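Local coordinates for protein putative polysaccharide deacetylase (Bdellovibrio bacteriovorus HD100, PDB 5JP6) that probably removes acetyl groups from peptidoglycan as a zinc-dependent carbohydrate esterase of family 4, at residues A[171-176]-A[330-335]. The protein carries 1 engineered substitution. Numbering follows the deposited sequence.
Sequences VVLTFD and GIVLFH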
loop_
_atom_site.group_PDB
_atom_site.type_symbol
_atom_site.label_atom_id
_atom_site.label_comp_id
_atom_site.label_asym_id
_atom_site.label_seq_id
_atom_site.Cartn_x
_atom_site.Cartn_y
_atom_site.Cartn_z
ATOM N N VAL A 171 4.983 1.585 17.979
ATOM C CA VAL A 171 4.318 1.851 16.714
ATOM C C VAL A 171 3.875 0.553 16.058
ATOM O O VAL A 171 4.526 -0.494 16.175
ATOM C CB VAL A 171 5.162 2.686 15.750
ATOM C CG1 VAL A 171 5.454 4.056 16.326
ATOM C CG2 VAL A 171 6.460 1.977 15.397
ATOM N N VAL A 172 2.723 0.638 15.410
ATOM C CA VAL A 172 2.138 -0.468 14.663
ATOM C C VAL A 172 2.283 -0.117 13.191
ATOM O O VAL A 172 1.840 0.934 12.750
ATOM C CB VAL A 172 0.642 -0.654 14.995
ATOM C CG1 VAL A 172 0.043 -1.846 14.272
ATOM C CG2 VAL A 172 0.402 -0.780 16.468
ATOM N N LEU A 173 2.952 -0.991 12.468
ATOM C CA LEU A 173 3.177 -0.745 11.075
ATOM C C LEU A 173 2.088 -1.386 10.216
ATOM O O LEU A 173 1.825 -2.598 10.334
ATOM C CB LEU A 173 4.532 -1.302 10.669
ATOM C CG LEU A 173 5.732 -0.772 11.471
ATOM C CD1 LEU A 173 7.002 -1.306 10.870
ATOM C CD2 LEU A 173 5.745 0.763 11.575
ATOM N N THR A 174 1.418 -0.578 9.398
ATOM C CA THR A 174 0.326 -1.047 8.588
ATOM C C THR A 174 0.496 -0.702 7.129
ATOM O O THR A 174 1.021 0.364 6.774
ATOM C CB THR A 174 -1.042 -0.593 9.150
ATOM O OG1 THR A 174 -1.292 0.791 8.831
ATOM C CG2 THR A 174 -1.160 -0.810 10.629
ATOM N N PHE A 175 0.081 -1.644 6.292
ATOM C CA PHE A 175 0.316 -1.552 4.853
ATOM C C PHE A 175 -0.985 -1.808 4.109
ATOM O O PHE A 175 -1.564 -2.892 4.223
ATOM C CB PHE A 175 1.350 -2.596 4.413
ATOM C CG PHE A 175 2.730 -2.339 4.969
ATOM C CD1 PHE A 175 3.605 -1.505 4.325
ATOM C CD2 PHE A 175 3.113 -2.923 6.153
ATOM C CE1 PHE A 175 4.852 -1.243 4.861
ATOM C CE2 PHE A 175 4.364 -2.672 6.697
ATOM C CZ PHE A 175 5.228 -1.815 6.043
ATOM N N ASP A 176 -1.402 -0.813 3.332
ATOM C CA ASP A 176 -2.628 -0.907 2.521
ATOM C C ASP A 176 -2.385 -1.206 1.060
ATOM O O ASP A 176 -1.393 -0.736 0.493
ATOM C CB ASP A 176 -3.380 0.432 2.569
ATOM C CG ASP A 176 -4.100 0.679 3.854
ATOM O OD1 ASP A 176 -3.987 -0.112 4.820
ATOM O OD2 ASP A 176 -4.830 1.705 3.901
ATOM N N GLY A 330 1.709 4.928 18.082
ATOM C CA GLY A 330 0.460 4.715 17.360
ATOM C C GLY A 330 0.612 3.887 16.129
ATOM O O GLY A 330 1.437 2.988 16.093
ATOM N N ILE A 331 -0.274 4.144 15.171
ATOM C CA ILE A 331 -0.448 3.325 13.985
ATOM C C ILE A 331 0.025 4.109 12.780
ATOM O O ILE A 331 -0.450 5.222 12.527
ATOM C CB ILE A 331 -1.907 2.880 13.805
ATOM C CG1 ILE A 331 -2.335 1.979 14.962
ATOM C CG2 ILE A 331 -2.113 2.179 12.461
ATOM C CD1 ILE A 331 -3.795 1.595 14.955
ATOM N N VAL A 332 0.973 3.514 12.049
ATOM C CA VAL A 332 1.563 4.141 10.863
ATOM C C VAL A 332 0.890 3.626 9.605
ATOM O O VAL A 332 0.776 2.403 9.436
ATOM C CB VAL A 332 3.069 3.819 10.757
ATOM C CG1 VAL A 332 3.703 4.590 9.581
ATOM C CG2 VAL A 332 3.782 4.133 12.064
ATOM N N LEU A 333 0.525 4.540 8.715
ATOM C CA LEU A 333 -0.042 4.178 7.407
ATOM C C LEU A 333 1.025 4.196 6.300
ATOM O O LEU A 333 1.538 5.277 5.966
ATOM C CB LEU A 333 -1.141 5.165 7.020
ATOM C CG LEU A 333 -1.775 4.923 5.658
ATOM C CD1 LEU A 333 -2.472 3.560 5.559
ATOM C CD2 LEU A 333 -2.749 6.046 5.302
ATOM N N PHE A 334 1.273 3.012 5.725
ATOM C CA PHE A 334 2.150 2.809 4.543
ATOM C C PHE A 334 1.236 2.106 3.502
ATOM O O PHE A 334 0.176 1.544 3.814
ATOM C CB PHE A 334 3.360 1.928 4.828
ATOM C CG PHE A 334 4.485 2.593 5.601
ATOM C CD1 PHE A 334 5.198 3.704 5.071
ATOM C CD2 PHE A 334 4.883 2.068 6.815
ATOM C CE1 PHE A 334 6.257 4.224 5.769
ATOM C CE2 PHE A 334 5.975 2.584 7.491
ATOM C CZ PHE A 334 6.622 3.669 6.978
ATOM N N HIS A 335 1.750 2.064 2.277
ATOM C CA HIS A 335 1.188 1.239 1.197
ATOM C C HIS A 335 2.281 0.333 0.654
ATOM O O HIS A 335 3.302 0.832 0.174
ATOM C CB HIS A 335 0.624 2.131 0.098
ATOM C CG HIS A 335 -0.495 3.014 0.552
ATOM N ND1 HIS A 335 -0.260 4.191 1.235
ATOM C CD2 HIS A 335 -1.846 2.845 0.520
ATOM C CE1 HIS A 335 -1.432 4.715 1.576
ATOM N NE2 HIS A 335 -2.395 3.917 1.149
#
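The side chains of F175 and F334 run alongside each other, their rings offset with little overlap, planes 16° from parallel and centroids 5.5 Å apart. F175 CD1 lies 3.5 Å from F334 CB; ring to ring, F175 CE1 is nearest to F334 CD2, at 3.8 Å. V332 CG1 sits over one face of the F334 ring, 3.6 Å above its plane and shifted toward the rim, while L173 CD2 and the carbonyl O of T174 reach its edge; F348 of helix 339-354 meets it edge-to-face. Near the plane of the F175 ring, at its edge, is the carbonyl carbon of H335. L173 CD2 also touches V332 CG2, continuing this apolar layer against helix 339-354.

Between 171-176 and 330-335 runs a parallel ladder in which V172, T174 and D176 donate to G330, V332 and F334, and V332 and F334 donate back to V172 and T174. V332 O accepts twice: from T174 N, and from T174 OG1 at 2.7 Å, this donor tilted 34° from the carbonyl plane. With T174 OG1 between the backbone N and the carbonyl carbon (chi1 77°), the hydroxyl faces that oxygen, and T174 CG2 rests on I331 CG2 at 3.6 Å. T174 OG1 is also hydrogen-bonded to R277, whose guanidinium forms a salt bridge with D176 OD1.

L333 CD1 lies 3.4 Å from D176 OD2, and H335 CD2 packs on D176 CB. H335 NE2 is hydrogen-bonded to Y280. D176 is a zinc-binding residue seen in a structure of this protein, though here D177, H227 and Y280 hold the ion. Alternation along parallel strands thus separates an apolar face, with L173, F175, V332 and F334, from one carrying T174, D176 and H335, and takes D176 and H335 to the zinc site on the C-terminal side of the sheet, as in the distorted beta/alpha barrel of NodB-type deacetylases.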